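Local coordinates for protein phosphodiesterase MJ0936 (Methanocaldococcus jannaschii, PDB 2AHD) that is a phosphodiesterase of the calcineurin-like phosphoesterase superfamily, built on two facing mixed beta sheets flanked by helices, at residues N52-Y57 and D82-E87; T30-G35 and F93-G98; T9-P14 and F37-V42. All blocks are in the same frame, centred on the assembly; numbering follows the deposited sequence.

Interaction 1. Residues N52-Y57 and D82-E87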
ATOM      1  N   ASN A  52     -11.460  -1.089   2.901  1.00 82.14           N
ATOM      2  CA  ASN A  52     -10.854  -2.202   3.629  1.00 82.29           C
ATOM      3  C   ASN A  52      -9.353  -2.202   3.351  1.00 81.56           C
ATOM      4  O   ASN A  52      -8.874  -1.455   2.497  1.00 82.00           O
ATOM      5  CB  ASN A  52     -11.460  -3.527   3.187  1.00 84.08           C
ATOM      6  CG  ASN A  52     -11.238  -3.795   1.721  1.00 85.73           C
ATOM      7  OD1 ASN A  52     -11.681  -3.021   0.865  1.00 85.15           O
ATOM      8  ND2 ASN A  52     -10.542  -4.889   1.416  1.00 86.21           N
ATOM      9  N   ILE A  53      -8.611  -3.061   4.040  1.00 79.97           N
ATOM     10  CA  ILE A  53      -7.163  -3.073   3.886  1.00 78.18           C
ATOM     11  C   ILE A  53      -6.482  -4.358   3.435  1.00 77.54           C
ATOM     12  O   ILE A  53      -6.832  -5.464   3.855  1.00 77.33           O
ATOM     13  CB  ILE A  53      -6.488  -2.621   5.210  1.00 77.31           C
ATOM     14  CG1 ILE A  53      -7.029  -1.249   5.627  1.00 76.25           C
ATOM     15  CG2 ILE A  53      -4.975  -2.575   5.035  1.00 77.16           C
ATOM     16  CD1 ILE A  53      -6.547  -0.771   6.968  1.00 74.81           C
ATOM     17  N   ILE A  54      -5.493  -4.178   2.568  1.00 76.84           N
ATOM     18  CA  ILE A  54      -4.666  -5.266   2.049  1.00 76.39           C
ATOM     19  C   ILE A  54      -3.260  -4.746   2.331  1.00 76.26           C
ATOM     20  O   ILE A  54      -2.744  -3.906   1.593  1.00 77.06           O
ATOM     21  CB  ILE A  54      -4.815  -5.464   0.517  1.00 76.22           C
ATOM     22  CG1 ILE A  54      -6.292  -5.555   0.122  1.00 76.24           C
ATOM     23  CG2 ILE A  54      -4.087  -6.726   0.092  1.00 74.64           C
ATOM     24  CD1 ILE A  54      -7.058  -4.245   0.258  1.00 76.82           C
ATOM     25  N   ALA A  55      -2.652  -5.223   3.411  1.00 75.48           N
ATOM     26  CA  ALA A  55      -1.327  -4.763   3.794  1.00 73.68           C
ATOM     27  C   ALA A  55      -0.263  -5.845   3.725  1.00 72.65           C
ATOM     28  O   ALA A  55      -0.566  -7.030   3.705  1.00 72.45           O
ATOM     29  CB  ALA A  55      -1.384  -4.185   5.193  1.00 73.97           C
ATOM     30  N   THR A  56       0.990  -5.419   3.686  1.00 71.92           N
ATOM     31  CA  THR A  56       2.118  -6.334   3.633  1.00 70.73           C
ATOM     32  C   THR A  56       3.113  -5.929   4.703  1.00 70.22           C
ATOM     33  O   THR A  56       3.283  -4.743   4.984  1.00 71.18           O
ATOM     34  CB  THR A  56       2.803  -6.292   2.266  1.00 70.75           C
ATOM     35  OG1 THR A  56       2.016  -7.020   1.320  1.00 70.54           O
ATOM     36  CG2 THR A  56       4.181  -6.909   2.343  1.00 71.09           C
ATOM     37  N   TYR A  57       3.770  -6.917   5.300  1.00 69.61           N
ATOM     38  CA  TYR A  57       4.741  -6.663   6.360  1.00 68.92           C
ATOM     39  C   TYR A  57       6.009  -5.985   5.861  1.00 67.15           C
ATOM     40  O   TYR A  57       6.565  -6.346   4.825  1.00 68.47           O
ATOM     41  CB  TYR A  57       5.110  -7.973   7.074  1.00 70.63           C
ATOM     42  CG  TYR A  57       3.986  -8.584   7.876  1.00 72.25           C
ATOM     43  CD1 TYR A  57       3.403  -7.890   8.930  1.00 71.19           C
ATOM     44  CD2 TYR A  57       3.495  -9.856   7.569  1.00 73.32           C
ATOM     45  CE1 TYR A  57       2.358  -8.441   9.660  1.00 72.85           C
ATOM     46  CE2 TYR A  57       2.444 -10.419   8.299  1.00 73.06           C
ATOM     47  CZ  TYR A  57       1.878  -9.704   9.341  1.00 72.83           C
ATOM     48  OH  TYR A  57       0.825 -10.239  10.053  1.00 72.26           O
ATOM     49  N   ASP A  82       3.385 -11.316   4.122  1.00 72.67           N
ATOM     50  CA  ASP A  82       4.610 -10.871   3.483  1.00 72.18           C
ATOM     51  C   ASP A  82       4.391 -10.562   2.004  1.00 72.40           C
ATOM     52  O   ASP A  82       4.922  -9.573   1.484  1.00 72.33           O
ATOM     53  CB  ASP A  82       5.692 -11.920   3.625  1.00 72.69           C
ATOM     54  CG  ASP A  82       6.384 -11.851   4.962  1.00 73.98           C
ATOM     55  OD1 ASP A  82       7.008 -10.806   5.260  1.00 74.09           O
ATOM     56  OD2 ASP A  82       6.303 -12.846   5.713  1.00 74.89           O
ATOM     57  N   PHE A  83       3.623 -11.414   1.326  1.00 71.94           N
ATOM     58  CA  PHE A  83       3.309 -11.211  -0.086  1.00 70.46           C
ATOM     59  C   PHE A  83       1.808 -11.350  -0.254  1.00 70.72           C
ATOM     60  O   PHE A  83       1.151 -11.965   0.575  1.00 70.75           O
ATOM     61  CB  PHE A  83       4.023 -12.241  -0.945  1.00 68.98           C
ATOM     62  CG  PHE A  83       5.473 -12.377  -0.625  1.00 69.40           C
ATOM     63  CD1 PHE A  83       5.894 -13.188   0.422  1.00 70.14           C
ATOM     64  CD2 PHE A  83       6.426 -11.666  -1.339  1.00 69.12           C
ATOM     65  CE1 PHE A  83       7.245 -13.288   0.753  1.00 69.09           C
ATOM     66  CE2 PHE A  83       7.781 -11.759  -1.013  1.00 68.80           C
ATOM     67  CZ  PHE A  83       8.188 -12.572   0.035  1.00 69.22           C
ATOM     68  N   ILE A  84       1.262 -10.770  -1.315  1.00 71.67           N
ATOM     69  CA  ILE A  84      -0.174 -10.848  -1.565  1.00 72.27           C
ATOM     70  C   ILE A  84      -0.464 -10.891  -3.047  1.00 74.69           C
ATOM     71  O   ILE A  84      -0.241  -9.910  -3.753  1.00 74.58           O
ATOM     72  CB  ILE A  84      -0.936  -9.636  -0.983  1.00 70.72           C
ATOM     73  CG1 ILE A  84      -0.920  -9.680   0.548  1.00 71.12           C
ATOM     74  CG2 ILE A  84      -2.355  -9.613  -1.506  1.00 69.09           C
ATOM     75  CD1 ILE A  84      -1.770 -10.747   1.163  1.00 70.15           C
ATOM     76  N   SER A  85      -0.958 -12.034  -3.515  1.00 77.65           N
ATOM     77  CA  SER A  85      -1.317 -12.193  -4.922  1.00 80.03           C
ATOM     78  C   SER A  85      -2.842 -12.126  -4.995  1.00 81.50           C
ATOM     79  O   SER A  85      -3.527 -12.874  -4.304  1.00 82.03           O
ATOM     80  CB  SER A  85      -0.816 -13.539  -5.451  1.00 79.37           C
ATOM     81  OG  SER A  85      -1.018 -13.640  -6.848  1.00 80.85           O
ATOM     82  N   VAL A  86      -3.374 -11.213  -5.803  1.00 82.95           N
ATOM     83  CA  VAL A  86      -4.822 -11.072  -5.926  1.00 85.27           C
ATOM     84  C   VAL A  86      -5.251 -10.515  -7.271  1.00 87.42           C
ATOM     85  O   VAL A  86      -4.436 -10.321  -8.172  1.00 87.62           O
ATOM     86  CB  VAL A  86      -5.395 -10.126  -4.856  1.00 84.69           C
ATOM     87  CG1 VAL A  86      -5.053 -10.629  -3.482  1.00 84.59           C
ATOM     88  CG2 VAL A  86      -4.865  -8.719  -5.064  1.00 84.09           C
ATOM     89  N   GLU A  87      -6.552 -10.265  -7.392  1.00 89.66           N
ATOM     90  CA  GLU A  87      -7.125  -9.695  -8.604  1.00 92.02           C
ATOM     91  C   GLU A  87      -8.277  -8.773  -8.248  1.00 92.45           C
ATOM     92  O   GLU A  87      -8.989  -8.996  -7.279  1.00 92.64           O
ATOM     93  CB  GLU A  87      -7.639 -10.782  -9.557  1.00 93.68           C
ATOM     94  CG  GLU A  87      -8.554 -10.216 -10.662  1.00 96.60           C
ATOM     95  CD  GLU A  87      -8.990 -11.239 -11.705  1.00 98.10           C
ATOM     96  OE1 GLU A  87      -9.913 -10.913 -12.491  1.00 98.47           O
ATOM     97  OE2 GLU A  87      -8.412 -12.352 -11.747  1.00 98.81           O
TER
HETATM   98  O   HOH W   1       7.191  -7.810   1.925  1.00 87.33           O
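Ile-54 and Ile-84 meet through their CG2 methyls, 3.7 Å apart, the two side chains crossing at about a right angle. They belong to different sheets of the alpha/beta sandwich fold of the calcineurin-like phosphoesterases: strand 52-56 runs inside the six-stranded sheet, while 83-87 lies on the outermost strand 83-88 of the five-stranded one. The two strand axes approach to 7.2 Å and their directions differ by 138°. In Ile-54, chi1 of -50° sets CG1 beside the backbone N, while CG2, anti to that N, is the branch that touches Ile-84. Ile-84 CG1 turns to the next residues of the first segment, with Ala-55 O 4.1 Å from it and Thr-56 OG1 4.0 Å from it; the Thr-56 and Ile-84 side chains slide past each other in opposite directions. One residue further on, Tyr-57 flanks Asp-82: its ring atom CD2 lies 3.7 Å from Asp-82 N, approached obliquely, and its CB is 3.9 Å from Asp-82 OD1. The polar ends of this pair are held by helix 64-74: Asp-82 OD2 forms a salt bridge with Arg-64 NH2, Arg-64 also makes a cation-pi contact with the Tyr-57 ring, and Tyr-57 OH hydrogen-bonds Lys-68 NZ. Ile-95 of strand 91-96 packs on Thr-56, and Ile-79 of strand 79-81 on Ile-54, so apolar groups of both sheets border the contact. One water lies beside the two backbones at the Tyr-57 end. More acceptors compete for it than it has protons; it lies within bonding distance of Asp-82 O, 2.9 Å, and more weakly of Tyr-57 O, 3.3 Å.

Interaction 2. Residues T30-G35 and F93-G98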
ATOM      1  N   THR A  30     -11.031  -0.038  -1.558  1.00 88.50           N
ATOM      2  CA  THR A  30     -10.091  -0.646  -0.631  1.00 85.55           C
ATOM      3  C   THR A  30      -8.766   0.132  -0.633  1.00 83.96           C
ATOM      4  O   THR A  30      -8.536   0.980  -1.501  1.00 83.64           O
ATOM      5  CB  THR A  30      -9.817  -2.102  -1.019  1.00 85.13           C
ATOM      6  OG1 THR A  30      -8.679  -2.154  -1.879  1.00 85.12           O
ATOM      7  CG2 THR A  30     -11.006  -2.686  -1.765  1.00 85.58           C
ATOM      8  N   VAL A  31      -7.905  -0.153   0.346  1.00 81.12           N
ATOM      9  CA  VAL A  31      -6.613   0.519   0.451  1.00 77.49           C
ATOM     10  C   VAL A  31      -5.478  -0.467   0.658  1.00 75.88           C
ATOM     11  O   VAL A  31      -5.569  -1.356   1.501  1.00 75.74           O
ATOM     12  CB  VAL A  31      -6.587   1.525   1.616  1.00 76.95           C
ATOM     13  CG1 VAL A  31      -5.204   2.100   1.762  1.00 77.58           C
ATOM     14  CG2 VAL A  31      -7.566   2.653   1.359  1.00 76.23           C
ATOM     15  N   ILE A  32      -4.416  -0.302  -0.127  1.00 74.02           N
ATOM     16  CA  ILE A  32      -3.223  -1.151  -0.040  1.00 71.02           C
ATOM     17  C   ILE A  32      -2.122  -0.392   0.710  1.00 69.47           C
ATOM     18  O   ILE A  32      -1.845   0.768   0.408  1.00 70.08           O
ATOM     19  CB  ILE A  32      -2.678  -1.500  -1.433  1.00 70.32           C
ATOM     20  CG1 ILE A  32      -3.751  -2.184  -2.262  1.00 68.40           C
ATOM     21  CG2 ILE A  32      -1.459  -2.391  -1.306  1.00 70.70           C
ATOM     22  CD1 ILE A  32      -3.279  -2.555  -3.633  1.00 67.78           C
ATOM     23  N   HIS A  33      -1.505  -1.045   1.686  1.00 66.97           N
ATOM     24  CA  HIS A  33      -0.438  -0.439   2.473  1.00 65.37           C
ATOM     25  C   HIS A  33       0.650  -1.485   2.476  1.00 64.13           C
ATOM     26  O   HIS A  33       0.501  -2.528   3.085  1.00 65.11           O
ATOM     27  CB  HIS A  33      -0.934  -0.180   3.891  1.00 64.71           C
ATOM     28  CG  HIS A  33       0.059   0.507   4.773  1.00 65.24           C
ATOM     29  ND1 HIS A  33       1.336   0.028   4.973  1.00 64.80           N
ATOM     30  CD2 HIS A  33      -0.053   1.611   5.548  1.00 65.17           C
ATOM     31  CE1 HIS A  33       1.966   0.805   5.833  1.00 63.98           C
ATOM     32  NE2 HIS A  33       1.146   1.773   6.199  1.00 64.40           N
ATOM     33  N   CYS A  34       1.749  -1.231   1.794  1.00 63.07           N
ATOM     34  CA  CYS A  34       2.782  -2.250   1.737  1.00 64.17           C
ATOM     35  C   CYS A  34       3.963  -2.054   2.646  1.00 65.05           C
ATOM     36  O   CYS A  34       4.780  -2.953   2.809  1.00 64.73           O
ATOM     37  CB  CYS A  34       3.292  -2.396   0.302  1.00 63.71           C
ATOM     38  SG  CYS A  34       2.943  -1.012  -0.797  1.00 57.99           S
ATOM     39  N   GLY A  35       4.041  -0.885   3.261  1.00 66.98           N
ATOM     40  CA  GLY A  35       5.189  -0.569   4.093  1.00 66.42           C
ATOM     41  C   GLY A  35       5.134  -0.858   5.562  1.00 64.84           C
ATOM     42  O   GLY A  35       4.421  -1.740   6.014  1.00 65.32           O
ATOM     43  N   PHE A  93      -2.831  -8.505  -9.427  1.00 85.73           N
ATOM     44  CA  PHE A  93      -1.962  -7.744  -8.542  1.00 83.50           C
ATOM     45  C   PHE A  93      -0.954  -8.603  -7.796  1.00 82.19           C
ATOM     46  O   PHE A  93      -1.175  -9.793  -7.573  1.00 82.73           O
ATOM     47  CB  PHE A  93      -2.782  -7.001  -7.480  1.00 83.46           C
ATOM     48  CG  PHE A  93      -3.548  -5.820  -7.998  1.00 83.93           C
ATOM     49  CD1 PHE A  93      -4.718  -5.987  -8.718  1.00 83.91           C
ATOM     50  CD2 PHE A  93      -3.113  -4.529  -7.734  1.00 83.98           C
ATOM     51  CE1 PHE A  93      -5.444  -4.886  -9.164  1.00 83.44           C
ATOM     52  CE2 PHE A  93      -3.836  -3.424  -8.177  1.00 83.67           C
ATOM     53  CZ  PHE A  93      -5.002  -3.605  -8.891  1.00 82.75           C
ATOM     54  N   PHE A  94       0.162  -7.978  -7.430  1.00 80.15           N
ATOM     55  CA  PHE A  94       1.194  -8.604  -6.613  1.00 77.70           C
ATOM     56  C   PHE A  94       1.725  -7.501  -5.729  1.00 75.54           C
ATOM     57  O   PHE A  94       2.286  -6.529  -6.219  1.00 74.84           O
ATOM     58  CB  PHE A  94       2.350  -9.173  -7.401  1.00 76.97           C
ATOM     59  CG  PHE A  94       3.349  -9.868  -6.532  1.00 78.29           C
ATOM     60  CD1 PHE A  94       2.967 -10.949  -5.748  1.00 79.00           C
ATOM     61  CD2 PHE A  94       4.662  -9.433  -6.467  1.00 79.36           C
ATOM     62  CE1 PHE A  94       3.880 -11.588  -4.911  1.00 79.65           C
ATOM     63  CE2 PHE A  94       5.586 -10.068  -5.629  1.00 79.36           C
ATOM     64  CZ  PHE A  94       5.190 -11.148  -4.852  1.00 79.04           C
ATOM     65  N   ILE A  95       1.542  -7.663  -4.425  1.00 73.69           N
ATOM     66  CA  ILE A  95       1.950  -6.665  -3.458  1.00 71.24           C
ATOM     67  C   ILE A  95       3.013  -7.171  -2.502  1.00 69.89           C
ATOM     68  O   ILE A  95       2.985  -8.318  -2.074  1.00 69.10           O
ATOM     69  CB  ILE A  95       0.741  -6.213  -2.651  1.00 70.83           C
ATOM     70  CG1 ILE A  95      -0.396  -5.856  -3.605  1.00 70.75           C
ATOM     71  CG2 ILE A  95       1.104  -5.034  -1.790  1.00 71.91           C
ATOM     72  CD1 ILE A  95      -1.687  -5.496  -2.917  1.00 70.78           C
ATOM     73  N   THR A  96       3.957  -6.300  -2.173  1.00 69.47           N
ATOM     74  CA  THR A  96       5.036  -6.650  -1.257  1.00 69.03           C
ATOM     75  C   THR A  96       5.828  -5.409  -0.899  1.00 68.74           C
ATOM     76  O   THR A  96       5.988  -4.522  -1.719  1.00 69.23           O
ATOM     77  CB  THR A  96       6.003  -7.716  -1.872  1.00 68.14           C
ATOM     78  OG1 THR A  96       6.993  -8.072  -0.900  1.00 66.13           O
ATOM     79  CG2 THR A  96       6.702  -7.183  -3.124  1.00 65.73           C
ATOM     80  N   HIS A  97       6.293  -5.338   0.339  1.00 68.90           N
ATOM     81  CA  HIS A  97       7.096  -4.213   0.796  1.00 69.67           C
ATOM     82  C   HIS A  97       8.416  -4.421   0.076  1.00 71.30           C
ATOM     83  O   HIS A  97       8.906  -5.549   0.054  1.00 71.99           O
ATOM     84  CB  HIS A  97       7.295  -4.337   2.303  1.00 68.48           C
ATOM     85  CG  HIS A  97       8.150  -3.270   2.901  1.00 67.05           C
ATOM     86  ND1 HIS A  97       7.717  -1.977   3.068  1.00 66.29           N
ATOM     87  CD2 HIS A  97       9.405  -3.315   3.407  1.00 66.46           C
ATOM     88  CE1 HIS A  97       8.665  -1.269   3.654  1.00 66.46           C
ATOM     89  NE2 HIS A  97       9.701  -2.057   3.870  1.00 66.44           N
ATOM     90  N   GLY A  98       8.982  -3.374  -0.522  1.00 72.03           N
ATOM     91  CA  GLY A  98      10.259  -3.531  -1.223  1.00 75.78           C
ATOM     92  C   GLY A  98      10.987  -4.805  -0.818  1.00 77.05           C
ATOM     93  O   GLY A  98      10.915  -5.804  -1.521  1.00 77.60           O
TER
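Cys-34 O receives the polar bond between the segments, a weak one from His-97 ND1 at 3.1 Å, bent to 124° at the hydrogen. The oxygen sits at the edge of the imidazole, near the ring plane. With CG anti to the backbone N (chi1 178°), the His-97 ring lies beside Cys-34 and Gly-35. This polar pair lies near the C-terminal ends of strands 30-33 and 91-96, which belong to different sheets, on the inner side of the two-sheet sandwich of calcineurin-like phosphoesterases. The touching parts run only 21° apart, and behind the polar end the contact is mainly apolar. Ile-95 crosses Ile-32 obliquely: its CD1 reaches Ile-32 CD1 at 3.4 Å, and its CG2 lies 3.7 Å from Ile-32 CG2. The same CG2 methyl also packs against Cys-34 CB at 4.0 Å, so one isoleucine touches Ile-32 on the strand and Cys-34 just past its end. Ile-117 of strand 115-118 touches both Ile-32 and Cys-34, extending this buried apolar patch. Around the His-97 ring stand Asp-8, Asp-36 and His-120, with Asn-59 OD1 making a weak hydrogen bond with His-97 NE2, a grouping consistent with the metal site of this family. Alongside Cys-34 O, the backbone of Gly-35 borders the ring obliquely, with His-97 CE1 3.6 Å from Gly-35 CA.

Interaction 3. Residues T9-P14 and F37-V42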
ATOM      1  N   THR A   9       4.734   4.376   6.519  1.00 54.72           N
ATOM      2  CA  THR A   9       4.163   5.513   7.216  1.00 55.38           C
ATOM      3  C   THR A   9       5.017   5.875   8.432  1.00 56.27           C
ATOM      4  O   THR A   9       5.015   7.016   8.896  1.00 56.44           O
ATOM      5  CB  THR A   9       2.750   5.211   7.667  1.00 55.26           C
ATOM      6  OG1 THR A   9       2.727   3.934   8.319  1.00 55.41           O
ATOM      7  CG2 THR A   9       1.816   5.212   6.480  1.00 54.26           C
ATOM      8  N   HIS A  10       5.741   4.888   8.950  1.00 56.22           N
ATOM      9  CA  HIS A  10       6.632   5.073  10.089  1.00 55.05           C
ATOM     10  C   HIS A  10       6.107   5.897  11.252  1.00 55.33           C
ATOM     11  O   HIS A  10       6.720   6.876  11.668  1.00 55.44           O
ATOM     12  CB  HIS A  10       7.941   5.652   9.589  1.00 56.09           C
ATOM     13  CG  HIS A  10       8.607   4.797   8.559  1.00 57.61           C
ATOM     14  ND1 HIS A  10       9.307   3.657   8.884  1.00 58.87           N
ATOM     15  CD2 HIS A  10       8.598   4.861   7.206  1.00 60.10           C
ATOM     16  CE1 HIS A  10       9.698   3.051   7.775  1.00 60.48           C
ATOM     17  NE2 HIS A  10       9.279   3.760   6.743  1.00 61.47           N
ATOM     18  N   ASP A  11       4.958   5.483  11.774  1.00 56.80           N
ATOM     19  CA  ASP A  11       4.335   6.129  12.922  1.00 56.65           C
ATOM     20  C   ASP A  11       3.959   7.610  12.808  1.00 57.03           C
ATOM     21  O   ASP A  11       3.495   8.213  13.791  1.00 56.56           O
ATOM     22  CB  ASP A  11       5.236   5.932  14.131  1.00 55.70           C
ATOM     23  CG  ASP A  11       5.454   4.479  14.450  1.00 55.13           C
ATOM     24  OD1 ASP A  11       4.710   3.638  13.909  1.00 55.85           O
ATOM     25  OD2 ASP A  11       6.356   4.174  15.250  1.00 55.46           O
ATOM     26  N   HIS A  12       4.140   8.191  11.624  1.00 55.74           N
ATOM     27  CA  HIS A  12       3.817   9.596  11.423  1.00 55.78           C
ATOM     28  C   HIS A  12       2.317   9.804  11.475  1.00 56.89           C
ATOM     29  O   HIS A  12       1.664   9.937  10.439  1.00 57.57           O
ATOM     30  CB  HIS A  12       4.360  10.053  10.083  1.00 55.26           C
ATOM     31  CG  HIS A  12       4.388  11.536   9.921  1.00 54.67           C
ATOM     32  ND1 HIS A  12       5.413  12.195   9.280  1.00 54.91           N
ATOM     33  CD2 HIS A  12       3.509  12.488  10.302  1.00 54.79           C
ATOM     34  CE1 HIS A  12       5.165  13.490   9.274  1.00 54.89           C
ATOM     35  NE2 HIS A  12       4.015  13.694   9.888  1.00 54.60           N
ATOM     36  N   LEU A  13       1.765   9.859  12.681  1.00 57.24           N
ATOM     37  CA  LEU A  13       0.323  10.004  12.834  1.00 58.33           C
ATOM     38  C   LEU A  13      -0.362  11.071  11.980  1.00 58.47           C
ATOM     39  O   LEU A  13      -1.368  10.797  11.340  1.00 58.09           O
ATOM     40  CB  LEU A  13      -0.020  10.183  14.307  1.00 58.04           C
ATOM     41  CG  LEU A  13       0.186   8.868  15.068  1.00 57.68           C
ATOM     42  CD1 LEU A  13      -0.179   9.038  16.525  1.00 57.34           C
ATOM     43  CD2 LEU A  13      -0.665   7.780  14.432  1.00 56.73           C
ATOM     44  N   PRO A  14       0.172  12.297  11.958  1.00 58.84           N
ATOM     45  CA  PRO A  14      -0.412  13.377  11.166  1.00 58.44           C
ATOM     46  C   PRO A  14      -0.650  12.953   9.735  1.00 59.42           C
ATOM     47  O   PRO A  14      -1.774  12.947   9.257  1.00 60.89           O
ATOM     48  CB  PRO A  14       0.636  14.462  11.254  1.00 57.56           C
ATOM     49  CG  PRO A  14       1.159  14.282  12.615  1.00 57.20           C
ATOM     50  CD  PRO A  14       1.327  12.787  12.724  1.00 59.48           C
ATOM     51  N   PHE A  37       3.980   0.255   9.029  1.00 63.55           N
ATOM     52  CA  PHE A  37       3.088   1.155   9.765  1.00 63.17           C
ATOM     53  C   PHE A  37       4.075   1.377  10.860  1.00 62.88           C
ATOM     54  O   PHE A  37       4.289   2.490  11.348  1.00 61.72           O
ATOM     55  CB  PHE A  37       1.907   0.404  10.374  1.00 61.99           C
ATOM     56  CG  PHE A  37       1.289  -0.583   9.457  1.00 58.95           C
ATOM     57  CD1 PHE A  37       1.984  -1.722   9.086  1.00 57.59           C
ATOM     58  CD2 PHE A  37       0.019  -0.357   8.935  1.00 58.15           C
ATOM     59  CE1 PHE A  37       1.424  -2.619   8.202  1.00 58.62           C
ATOM     60  CE2 PHE A  37      -0.548  -1.246   8.052  1.00 57.35           C
ATOM     61  CZ  PHE A  37       0.152  -2.380   7.682  1.00 57.65           C
ATOM     62  N   VAL A  38       4.659   0.223  11.195  1.00 63.19           N
ATOM     63  CA  VAL A  38       5.689   0.018  12.184  1.00 62.58           C
ATOM     64  C   VAL A  38       5.162  -0.272  13.577  1.00 62.71           C
ATOM     65  O   VAL A  38       5.270  -1.403  14.034  1.00 64.08           O
ATOM     66  CB  VAL A  38       6.671   1.195  12.197  1.00 62.55           C
ATOM     67  CG1 VAL A  38       7.079   1.504  13.602  1.00 62.01           C
ATOM     68  CG2 VAL A  38       7.879   0.860  11.350  1.00 60.20           C
ATOM     69  N   SER A  39       4.582   0.724  14.247  1.00 62.04           N
ATOM     70  CA  SER A  39       4.092   0.532  15.603  1.00 61.43           C
ATOM     71  C   SER A  39       2.623   0.164  15.675  1.00 62.66           C
ATOM     72  O   SER A  39       1.824   0.610  14.857  1.00 63.76           O
ATOM     73  CB  SER A  39       4.345   1.786  16.431  1.00 59.87           C
ATOM     74  OG  SER A  39       5.721   1.971  16.671  1.00 58.71           O
ATOM     75  N   LEU A  40       2.270  -0.639  16.676  1.00 63.68           N
ATOM     76  CA  LEU A  40       0.897  -1.092  16.881  1.00 64.04           C
ATOM     77  C   LEU A  40      -0.123   0.021  16.963  1.00 63.85           C
ATOM     78  O   LEU A  40      -1.177  -0.066  16.335  1.00 63.69           O
ATOM     79  CB  LEU A  40       0.794  -1.942  18.150  1.00 64.52           C
ATOM     80  CG  LEU A  40       0.702  -3.457  17.942  1.00 64.34           C
ATOM     81  CD1 LEU A  40       0.827  -4.199  19.262  1.00 62.45           C
ATOM     82  CD2 LEU A  40      -0.617  -3.762  17.260  1.00 64.16           C
ATOM     83  N   PHE A  41       0.179   1.063  17.731  1.00 63.66           N
ATOM     84  CA  PHE A  41      -0.773   2.155  17.883  1.00 63.76           C
ATOM     85  C   PHE A  41      -1.224   2.735  16.560  1.00 65.11           C
ATOM     86  O   PHE A  41      -2.231   3.432  16.491  1.00 65.13           O
ATOM     87  CB  PHE A  41      -0.218   3.259  18.811  1.00 62.79           C
ATOM     88  CG  PHE A  41       1.037   3.931  18.320  1.00 61.99           C
ATOM     89  CD1 PHE A  41       0.988   4.892  17.325  1.00 61.64           C
ATOM     90  CD2 PHE A  41       2.272   3.617  18.881  1.00 62.89           C
ATOM     91  CE1 PHE A  41       2.146   5.533  16.893  1.00 61.96           C
ATOM     92  CE2 PHE A  41       3.437   4.252  18.455  1.00 63.07           C
ATOM     93  CZ  PHE A  41       3.374   5.212  17.461  1.00 61.38           C
ATOM     94  N   VAL A  42      -0.494   2.426  15.499  1.00 66.71           N
ATOM     95  CA  VAL A  42      -0.855   2.934  14.188  1.00 69.00           C
ATOM     96  C   VAL A  42      -2.158   2.316  13.684  1.00 70.54           C
ATOM     97  O   VAL A  42      -2.962   2.989  13.042  1.00 70.42           O
ATOM     98  CB  VAL A  42       0.250   2.656  13.156  1.00 68.54           C
ATOM     99  CG1 VAL A  42      -0.220   3.090  11.769  1.00 68.80           C
ATOM    100  CG2 VAL A  42       1.522   3.398  13.545  1.00 68.81           C
TER
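Asp-11 and Ser-39 lock together at the tight part of this contact through both carboxylate oxygens. Ser-39 N donates to the syn lone pair of Asp-11 OD1 at 2.9 Å, while Ser-39 OG donates to Asp-11 OD2 at 2.7 Å, on the syn side but 29° out of the carboxylate plane. Gripped twice by one residue, the carboxylate is fixed in rotation. The backbone adds a third bond, Asp-11 N to Phe-37 O at 3.1 Å, arriving nearly along the C=O axis. Val-38 crosses Asp-11 at about a right angle, and Val-42 reaches in with CG2 as well. The outer side is looser and carried mainly by carbon. Phe-41, largely exposed to solvent, brings its CZ to 3.7 Å from Asp-11 CG, and its CE1 meets Leu-13 CD1 at 4.2 Å, both obliquely. His-10 ND1 and Val-38 CG2 are also only loosely apposed, 4.0 Å apart. Further in, Thr-9 OG1 hydrogen-bonds Asp-36 O. A type I' turn from Thr-9 to His-12, with His-12 as N-cap of helix 13-24, thus sits against the loop after Gly-35 and Asp-36, an arrangement consistent with the Asp-X-His and Gly-Asp signature loops of calcineurin-like phosphoesterases.

Interactions 1 and 2 both join the six-stranded sheet to the five-stranded one, through neighbouring strands on each side. Interaction 2 is the more central, entirely buried and mostly apolar, whereas interaction 1, nested within its chain loop, reaches the sheet border, where water and charged groups enter. Asn-52 O and Val-31 N, 2.7 Å apart and a probable hydrogen bond, tie the two directly. Interaction 3 lies toward the surface and joins loops and the start of a helix, with hydrogen bonds, two of them to a carboxylate, in place of sheet-on-sheet packing. It still meets the core: the Phe-37 ring touches Ala-55 of interaction 1, and Thr-9 lies beside His-33 of interaction 2.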